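Local coordinates for inositol monophosphatase (Zymomonas mobilis, PDB 4N81), which probably hydrolyses phosphate monoesters such as inositol monophosphate, with magnesium as its cofactor, at residues 5-8 against 9-13; 37-41 against 42-46; 49-52 against 53-57. All blocks are in the same frame, centred on the assembly; numbering follows the deposited sequence.

Interaction 1: 5-8 against 9-13; sequences AYED and DIRLA
The first turn of helix 7-24 carries a salt-bridge network in which Glu7 and Asp8 share the guanidinium group of Arg11. Asp8 OD1 takes Arg11 NH1 at 2.9 Å, from the anti side though 33° out of the carboxylate plane, and also receives a weak bond from Arg11 NH2 at 3.2 Å, so a single oxygen lies against both terminal nitrogens. Glu7 OE2 reaches Arg11 NH2 from the edge, in the guanidinium plane, at 3.3 Å; its own carboxylate stands almost upright to that plane, at 89°. Arg11 leaves the backbone extended, then turns sharply about its third torsion (chi3 -32°), which carries the guanidinium back over the start of the helix. Two acidic side chains here would be expected to suit the positive end of the helix dipole.

Tyr6 is the N-cap residue, and its carbonyl oxygen receives Ile10 N at 2.8 Å in the opening bond of the helical ladder. Ile10 CD1 lies over the same carbonyl, 3.6 Å from Tyr6 O. On the other flank, Asp9 OD1 sits at the edge of the Tyr6 ring, 3.8 Å from CD2. That carboxylate is buried and paired with Arg62 and Arg81, while Tyr6 OH bonds to Glu109. Tyr6 and Asp9 both rest on strands 102-109 and 112-120 of the large mixed sheet.

Interaction 2: 37-41 against 42-46; sequences KADHS and PVTKA
Three donors converge on the carboxylate of Asp39, two at OD1 and one from Thr44 at OD2. Thr44 OG1 gives its proton to OD2 at 2.6 Å, approaching on the syn side but 29° out of the carboxylate plane. Ser41 OG uses the syn lone pair of OD1 at 2.7 Å, and Ser41 N comes to the same oxygen from the anti side at 2.8 Å, also tilted from the plane. This last bond closes an Asx turn, which leads straight into the N-cap of helix 42-61, with Ser41 as the cap residue and Pro42 as the first residue of the helix.

The arrangement illustrates how one acidic side chain can organise a helix start from outside the helix. Asp39 is extended from its backbone (CG anti to N, chi1 179°) and meets Thr44 with the two side chains coming from opposite directions. The hydroxyl of Ser41 takes the crowded position between its own N and carbonyl carbon (chi1 73°). From there it donates to Asp39 and accepts a weak capping bond from Thr44 N at 3.4 Å, so Asp39, one step behind the cap, probably helps to hold its hydroxyl in place. Val43 CG1 packs 3.5 Å from Ser41 OG, and beyond it the valine touches Ile88, Thr91, Phe94 and Ile95. The helical ladder begins where Lys45 N meets Ser41 O at 3.3 Å.

Interaction 3: 49-52 against 53-57; sequences GAEQ and AMRAI
Gly49 meets Ala53 through its carbonyl oxygen, which receives Ala53 N at 3.0 Å, while the methyl CB of Ala53 comes within 3.6 Å of the same Gly49 O. One residue on, Ala50 O accepts Met54 N at 2.9 Å. The methionine chain bends at its last torsion (chi3 -74°), folding CE back to lie 3.6 Å from Ala50 O and loosely near the Ala50 methyl; both side chains continue onto Pro87.

These are successive turns in the middle of helix 42-61, where Ala53 and Ile57 pack against helix 7-24, while Glu51 and Arg55 form a charged pair four residues apart. Glu51 OE1 lies at the edge of the Arg55 guanidinium, 3.0 Å from NE, in a salt bridge whose hydrogen bond is weak because the N-H points well off the oxygen (123°). The two side chains run alongside each other in the same direction, with their end groups turned 49° apart, and Arg55 CD also touches OE1 at 3.2 Å. Gln52 contributes through its backbone, its carbonyl oxygen accepting Ala56 N at 3.0 Å.

How the interactions relate
Interactions 2 and 3 lie on one helix, 42-61, the first at its capped start and the second midway, with centres about 17 Å apart. Interaction 1 starts the preceding helix, 7-24, and touches interaction 3 where Leu12 CD1 packs 3.8 Å from Ile57 CG2, joining the two helices. It is remote from interaction 2, about 15 Å between nearest atoms. Helix 7-24 thus rests on the large sheet with one side and on helix 42-61 with another. Towards the predicted magnesium site, the Val43 side chain approaches that of Ile88 to about 4 Å, and the Arg55 side chain that of Glu70 to about 6 Å; interaction 1 lies away from it.

Interaction 1: 5-8 against 9-13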
# COMPACT_ATOMS: atom_id res chain seq x y z
N ALA A 5 -31.00 -12.09 -9.08
CA ALA A 5 -32.22 -11.34 -8.86
C ALA A 5 -31.93 -9.84 -8.90
O ALA A 5 -32.85 -9.02 -9.03
CB ALA A 5 -32.86 -11.73 -7.53
N TYR A 6 -30.65 -9.48 -8.72
CA TYR A 6 -30.19 -8.09 -8.75
C TYR A 6 -29.52 -7.65 -10.07
O TYR A 6 -28.77 -6.66 -10.10
CB TYR A 6 -29.19 -7.82 -7.59
CG TYR A 6 -29.86 -7.99 -6.27
CD1 TYR A 6 -29.83 -9.22 -5.61
CD2 TYR A 6 -30.54 -6.94 -5.68
CE1 TYR A 6 -30.46 -9.40 -4.40
CE2 TYR A 6 -31.18 -7.11 -4.47
CZ TYR A 6 -31.13 -8.34 -3.82
OH TYR A 6 -31.79 -8.52 -2.61
N GLU A 7 -29.76 -8.37 -11.15
CA GLU A 7 -28.98 -8.13 -12.37
C GLU A 7 -29.02 -6.65 -12.82
O GLU A 7 -27.98 -6.06 -13.18
CB GLU A 7 -29.57 -8.99 -13.50
CG GLU A 7 -28.95 -8.82 -14.88
CD GLU A 7 -29.73 -9.61 -15.96
OE1 GLU A 7 -30.35 -10.64 -15.62
OE2 GLU A 7 -29.72 -9.18 -17.15
N ASP A 8 -30.20 -6.03 -12.75
CA ASP A 8 -30.34 -4.64 -13.21
C ASP A 8 -29.56 -3.67 -12.32
O ASP A 8 -28.88 -2.73 -12.81
CB ASP A 8 -31.80 -4.22 -13.21
CG ASP A 8 -32.56 -4.73 -14.42
OD1 ASP A 8 -31.91 -5.02 -15.45
OD2 ASP A 8 -33.81 -4.82 -14.34
N ASP A 9 -29.64 -3.93 -11.01
CA ASP A 9 -28.90 -3.13 -10.04
C ASP A 9 -27.40 -3.32 -10.17
O ASP A 9 -26.61 -2.38 -9.94
CB ASP A 9 -29.34 -3.46 -8.60
CG ASP A 9 -30.79 -3.04 -8.33
OD1 ASP A 9 -31.49 -3.73 -7.54
OD2 ASP A 9 -31.21 -1.98 -8.85
N ILE A 10 -26.97 -4.53 -10.55
CA ILE A 10 -25.53 -4.75 -10.76
C ILE A 10 -25.05 -3.93 -11.96
O ILE A 10 -23.98 -3.30 -11.94
CB ILE A 10 -25.26 -6.24 -11.04
CG1 ILE A 10 -25.45 -7.07 -9.77
CG2 ILE A 10 -23.83 -6.48 -11.53
CD1 ILE A 10 -25.67 -8.56 -10.12
N ARG A 11 -25.90 -3.89 -12.99
CA ARG A 11 -25.51 -3.12 -14.17
C ARG A 11 -25.41 -1.61 -13.85
O ARG A 11 -24.45 -0.91 -14.23
CB ARG A 11 -26.51 -3.39 -15.31
CG ARG A 11 -26.17 -2.65 -16.60
CD ARG A 11 -27.22 -2.99 -17.72
NE ARG A 11 -27.73 -4.36 -17.57
CZ ARG A 11 -29.00 -4.66 -17.27
NH1 ARG A 11 -29.89 -3.68 -17.10
NH2 ARG A 11 -29.38 -5.93 -17.14
N LEU A 12 -26.38 -1.12 -13.08
CA LEU A 12 -26.32 0.27 -12.65
C LEU A 12 -25.06 0.50 -11.79
O LEU A 12 -24.37 1.50 -11.93
CB LEU A 12 -27.55 0.60 -11.80
CG LEU A 12 -27.70 2.04 -11.29
CD1 LEU A 12 -27.53 2.99 -12.46
CD2 LEU A 12 -29.07 2.29 -10.60
N ALA A 13 -24.73 -0.47 -10.95
CA ALA A 13 -23.62 -0.28 -10.02
C ALA A 13 -22.31 -0.14 -10.79
O ALA A 13 -21.46 0.73 -10.49
CB ALA A 13 -23.56 -1.43 -9.01

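Interaction 2: 37-41 against 42-46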
# COMPACT_ATOMS: atom_id res chain seq x y z
N LYS A 37 -7.31 29.48 3.62
CA LYS A 37 -8.59 29.69 4.32
C LYS A 37 -9.68 28.73 3.81
O LYS A 37 -10.63 28.46 4.52
CB LYS A 37 -9.05 31.15 4.24
CG LYS A 37 -9.47 31.62 2.85
CD LYS A 37 -10.13 33.03 2.89
CE LYS A 37 -9.51 33.98 1.86
NZ LYS A 37 -8.49 34.99 2.42
N ALA A 38 -9.53 28.22 2.58
CA ALA A 38 -10.46 27.22 2.05
C ALA A 38 -9.70 25.98 1.62
O ALA A 38 -8.46 26.01 1.58
CB ALA A 38 -11.23 27.80 0.88
N ASP A 39 -10.44 24.91 1.33
CA ASP A 39 -9.92 23.60 0.94
C ASP A 39 -9.77 23.50 -0.58
O ASP A 39 -10.75 23.34 -1.34
CB ASP A 39 -10.85 22.49 1.48
CG ASP A 39 -10.42 21.07 1.10
OD1 ASP A 39 -9.34 20.86 0.49
OD2 ASP A 39 -11.16 20.12 1.46
N HIS A 40 -8.53 23.57 -1.03
CA HIS A 40 -8.21 23.49 -2.45
C HIS A 40 -7.73 22.08 -2.81
O HIS A 40 -7.07 21.89 -3.84
CB HIS A 40 -7.12 24.49 -2.75
CG HIS A 40 -7.61 25.91 -2.80
ND1 HIS A 40 -7.28 26.76 -3.84
CD2 HIS A 40 -8.42 26.61 -1.97
CE1 HIS A 40 -7.83 27.95 -3.61
NE2 HIS A 40 -8.52 27.89 -2.49
N SER A 41 -7.96 21.10 -1.93
CA SER A 41 -7.36 19.77 -2.18
C SER A 41 -8.02 18.99 -3.35
O SER A 41 -9.24 19.02 -3.53
CB SER A 41 -7.38 18.90 -0.92
OG SER A 41 -8.71 18.48 -0.67
N PRO A 42 -7.19 18.28 -4.15
CA PRO A 42 -7.72 17.42 -5.23
C PRO A 42 -8.67 16.33 -4.73
O PRO A 42 -9.64 16.00 -5.44
CB PRO A 42 -6.45 16.75 -5.80
CG PRO A 42 -5.33 17.69 -5.46
CD PRO A 42 -5.71 18.32 -4.12
N VAL A 43 -8.42 15.79 -3.53
CA VAL A 43 -9.27 14.69 -3.04
C VAL A 43 -10.71 15.19 -2.81
O VAL A 43 -11.70 14.50 -3.10
CB VAL A 43 -8.68 14.03 -1.75
CG1 VAL A 43 -8.83 14.97 -0.52
CG2 VAL A 43 -9.34 12.64 -1.50
N THR A 44 -10.83 16.41 -2.31
CA THR A 44 -12.14 16.97 -2.07
C THR A 44 -12.87 17.24 -3.38
O THR A 44 -14.09 16.94 -3.51
CB THR A 44 -12.00 18.28 -1.22
OG1 THR A 44 -11.47 17.92 0.07
CG2 THR A 44 -13.33 18.93 -1.07
N LYS A 45 -12.15 17.76 -4.38
CA LYS A 45 -12.79 17.97 -5.67
C LYS A 45 -13.26 16.66 -6.30
O LYS A 45 -14.37 16.58 -6.82
CB LYS A 45 -11.82 18.63 -6.68
CG LYS A 45 -11.40 20.06 -6.36
CD LYS A 45 -10.82 20.74 -7.60
CE LYS A 45 -10.28 22.15 -7.27
NZ LYS A 45 -9.09 21.99 -6.35
N ALA A 46 -12.43 15.62 -6.19
CA ALA A 46 -12.70 14.33 -6.79
C ALA A 46 -13.90 13.68 -6.10
O ALA A 46 -14.81 13.19 -6.76
CB ALA A 46 -11.46 13.41 -6.62

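Interaction 3: 49-52 against 53-57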
# COMPACT_ATOMS: atom_id res chain seq x y z
N GLY A 49 -17.15 15.71 -6.86
CA GLY A 49 -17.66 15.60 -8.22
C GLY A 49 -18.19 14.18 -8.50
O GLY A 49 -19.24 14.01 -9.17
N ALA A 50 -17.51 13.18 -7.94
CA ALA A 50 -17.97 11.79 -8.16
C ALA A 50 -19.30 11.53 -7.45
O ALA A 50 -20.22 10.92 -8.00
CB ALA A 50 -16.91 10.78 -7.69
N GLU A 51 -19.40 12.03 -6.22
CA GLU A 51 -20.64 11.81 -5.49
C GLU A 51 -21.79 12.51 -6.16
O GLU A 51 -22.89 11.96 -6.24
CB GLU A 51 -20.55 12.33 -4.06
CG GLU A 51 -21.72 11.81 -3.25
CD GLU A 51 -21.96 12.59 -2.00
OE1 GLU A 51 -23.13 12.97 -1.76
OE2 GLU A 51 -20.97 12.82 -1.25
N GLN A 52 -21.55 13.73 -6.66
CA GLN A 52 -22.64 14.42 -7.31
C GLN A 52 -23.08 13.70 -8.56
O GLN A 52 -24.29 13.54 -8.80
CB GLN A 52 -22.25 15.87 -7.65
CG GLN A 52 -22.05 16.74 -6.41
CD GLN A 52 -21.37 18.08 -6.73
OE1 GLN A 52 -21.09 18.39 -7.90
NE2 GLN A 52 -21.11 18.87 -5.69
N ALA A 53 -22.12 13.22 -9.35
CA ALA A 53 -22.54 12.54 -10.58
C ALA A 53 -23.30 11.23 -10.30
O ALA A 53 -24.34 10.92 -10.94
CB ALA A 53 -21.32 12.29 -11.51
N MET A 54 -22.81 10.47 -9.31
CA MET A 54 -23.49 9.21 -8.98
C MET A 54 -24.89 9.48 -8.41
O MET A 54 -25.85 8.75 -8.72
CB MET A 54 -22.68 8.37 -8.00
CG MET A 54 -21.37 7.81 -8.57
SD MET A 54 -20.54 6.65 -7.43
CE MET A 54 -19.91 7.81 -6.23
N ARG A 55 -25.01 10.51 -7.58
CA ARG A 55 -26.31 10.85 -7.02
C ARG A 55 -27.29 11.26 -8.09
O ARG A 55 -28.49 10.92 -8.01
CB ARG A 55 -26.20 12.00 -6.02
CG ARG A 55 -25.61 11.61 -4.67
CD ARG A 55 -25.64 12.78 -3.69
NE ARG A 55 -26.01 12.35 -2.35
CZ ARG A 55 -27.27 12.32 -1.91
NH1 ARG A 55 -28.25 12.71 -2.72
NH2 ARG A 55 -27.53 11.92 -0.67
N ALA A 56 -26.81 11.98 -9.11
CA ALA A 56 -27.75 12.43 -10.16
C ALA A 56 -28.28 11.23 -10.92
O ALA A 56 -29.50 11.15 -11.26
CB ALA A 56 -27.08 13.40 -11.12
N ILE A 57 -27.37 10.28 -11.16
CA ILE A 57 -27.82 9.07 -11.84
C ILE A 57 -28.81 8.28 -10.97
O ILE A 57 -29.84 7.80 -11.47
CB ILE A 57 -26.62 8.16 -12.23
CG1 ILE A 57 -25.84 8.81 -13.37
CG2 ILE A 57 -27.09 6.74 -12.62
CD1 ILE A 57 -24.43 8.22 -13.51